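Local coordinates for protein dUTPase (Streptococcus mutans, PDB 3H6X) that probably hydrolyses dUTP to dUMP and diphosphate, and is a trimeric member of the dUTPase family, at residues Glu36-Ser41 with Leu47-Val52. Numbering follows the deposited sequence.
Sequences ERTEIS and LVPTGV
The hydroxyl OG1 of Thr-38, which touches the side chain of Pro-49, donates a 2.8 Å hydrogen bond to the carbonyl O of Glu-36. The donor stands 31° out of the carbonyl plane, and the bond spans two residues just where the chain enters strand 38-40. With OG1 beside its own backbone N (chi1 -61°), the hydroxyl rests 3.7 Å from CD of Pro-49, a van der Waals contact. The other branch of Thr-38, CG2, reaches CG2 of Val-48 at 4.1 Å. That same valine methyl also meets the end of Ile-40, whose CD1 lies 4.1 Å from Val-48 CG2, the two side chains running nearly perpendicular. Next to the hydroxyl's contact with the proline, the aliphatic part of Glu-36 crosses the Pro-49 side chain at about a right angle, with its CG 3.8 Å from Pro-49 CG.

No hydrogen bond joins the two segments. Strands 38-40 and 47-49 run nearly antiparallel (163°), but their axes come no closer than 8.3 Å, so side chains fill the gap. Each strand bonds to a different partner: Thr-38 and Ile-40 pair with Leu-113 and Val-111, Val-48 with Ala-101. Met-103 of strand 100-105 packs on both Ile-40 and Val-48. Such packing between separately paired strands belongs to the jelly-roll beta-barrel of this dUTPase.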
loop_
_atom_site.group_PDB
_atom_site.type_symbol
_atom_site.label_atom_id
_atom_site.label_comp_id
_atom_site.label_asym_id
_atom_site.label_seq_id
_atom_site.Cartn_x
_atom_site.Cartn_y
_atom_site.Cartn_z
ATOM N N GLU B 36 -21.421 8.183 -8.129
ATOM C CA GLU B 36 -22.713 8.706 -7.709
ATOM C C GLU B 36 -22.624 9.117 -6.260
ATOM O O GLU B 36 -21.812 8.579 -5.500
ATOM C CB GLU B 36 -23.797 7.646 -7.858
ATOM C CG GLU B 36 -23.613 6.481 -6.937
ATOM C CD GLU B 36 -24.751 5.472 -7.027
ATOM O OE1 GLU B 36 -25.616 5.614 -7.934
ATOM O OE2 GLU B 36 -24.759 4.534 -6.186
ATOM N N ARG B 37 -23.463 10.061 -5.861
ATOM C CA ARG B 37 -23.402 10.536 -4.486
ATOM C C ARG B 37 -23.438 9.364 -3.503
ATOM O O ARG B 37 -24.298 8.475 -3.591
ATOM C CB ARG B 37 -24.547 11.517 -4.199
ATOM C CG ARG B 37 -24.550 12.018 -2.760
ATOM C CD ARG B 37 -25.777 12.867 -2.430
ATOM N NE ARG B 37 -25.546 14.279 -2.691
ATOM C CZ ARG B 37 -26.256 15.007 -3.553
ATOM N NH1 ARG B 37 -27.254 14.452 -4.241
ATOM N NH2 ARG B 37 -25.974 16.295 -3.733
ATOM N N THR B 38 -22.496 9.358 -2.565
ATOM C CA THR B 38 -22.352 8.238 -1.645
ATOM C C THR B 38 -22.137 8.739 -0.220
ATOM O O THR B 38 -21.212 9.510 0.050
ATOM C CB THR B 38 -21.160 7.332 -2.056
ATOM O OG1 THR B 38 -21.387 6.789 -3.361
ATOM C CG2 THR B 38 -20.985 6.188 -1.078
ATOM N N GLU B 39 -23.019 8.321 0.681
ATOM C CA GLU B 39 -22.901 8.682 2.095
ATOM C C GLU B 39 -22.181 7.589 2.882
ATOM O O GLU B 39 -22.418 6.391 2.676
ATOM C CB GLU B 39 -24.290 8.854 2.709
ATOM C CG GLU B 39 -24.950 10.179 2.419
ATOM C CD GLU B 39 -26.311 10.271 3.088
ATOM O OE1 GLU B 39 -27.143 9.367 2.854
ATOM O OE2 GLU B 39 -26.540 11.226 3.858
ATOM N N ILE B 40 -21.323 8.009 3.807
ATOM C CA ILE B 40 -20.644 7.062 4.681
ATOM C C ILE B 40 -20.861 7.470 6.133
ATOM O O ILE B 40 -20.358 8.508 6.575
ATOM C CB ILE B 40 -19.131 6.973 4.383
ATOM C CG1 ILE B 40 -18.911 6.755 2.874
ATOM C CG2 ILE B 40 -18.522 5.847 5.179
ATOM C CD1 ILE B 40 -17.462 6.633 2.470
ATOM N N SER B 41 -21.636 6.663 6.852
ATOM C CA SER B 41 -21.927 6.926 8.258
ATOM C C SER B 41 -20.676 6.923 9.132
ATOM O O SER B 41 -19.652 6.347 8.792
ATOM C CB SER B 41 -22.933 5.900 8.800
ATOM O OG SER B 41 -24.120 5.935 8.031
ATOM N N LEU B 47 -18.473 0.580 0.175
ATOM C CA LEU B 47 -17.877 0.383 -1.141
ATOM C C LEU B 47 -18.348 1.517 -2.050
ATOM O O LEU B 47 -19.536 1.606 -2.382
ATOM C CB LEU B 47 -18.299 -0.977 -1.697
ATOM C CG LEU B 47 -17.653 -2.186 -1.014
ATOM C CD1 LEU B 47 -18.345 -3.477 -1.419
ATOM C CD2 LEU B 47 -16.173 -2.284 -1.325
ATOM N N VAL B 48 -17.427 2.397 -2.437
ATOM C CA VAL B 48 -17.795 3.575 -3.213
ATOM C C VAL B 48 -17.598 3.245 -4.706
ATOM O O VAL B 48 -16.489 2.909 -5.116
ATOM C CB VAL B 48 -16.916 4.760 -2.800
ATOM C CG1 VAL B 48 -17.250 6.029 -3.614
ATOM C CG2 VAL B 48 -17.069 5.006 -1.288
ATOM N N PRO B 49 -18.662 3.361 -5.513
ATOM C CA PRO B 49 -18.537 3.088 -6.948
ATOM C C PRO B 49 -17.751 4.153 -7.677
ATOM O O PRO B 49 -17.831 5.323 -7.381
ATOM C CB PRO B 49 -19.994 3.123 -7.436
ATOM C CG PRO B 49 -20.662 4.090 -6.504
ATOM C CD PRO B 49 -20.007 3.861 -5.163
ATOM N N THR B 50 -17.026 3.705 -8.694
ATOM C CA THR B 50 -16.100 4.519 -9.408
ATOM C C THR B 50 -16.595 4.654 -10.872
ATOM O O THR B 50 -16.175 5.536 -11.624
ATOM C CB THR B 50 -14.829 3.706 -9.224
ATOM O OG1 THR B 50 -13.881 4.342 -8.355
ATOM C CG2 THR B 50 -14.349 3.065 -10.424
ATOM N N GLY B 51 -17.533 3.789 -11.259
ATOM C CA GLY B 51 -18.121 3.853 -12.595
ATOM C C GLY B 51 -17.274 3.292 -13.728
ATOM O O GLY B 51 -17.729 3.238 -14.880
ATOM N N VAL B 52 -16.066 2.826 -13.407
ATOM C CA VAL B 52 -15.160 2.338 -14.451
ATOM C C VAL B 52 -14.626 0.925 -14.223
ATOM O O VAL B 52 -14.653 0.406 -13.109
ATOM C CB VAL B 52 -13.959 3.299 -14.655
ATOM C CG1 VAL B 52 -14.443 4.686 -15.112
ATOM C CG2 VAL B 52 -13.097 3.391 -13.398
#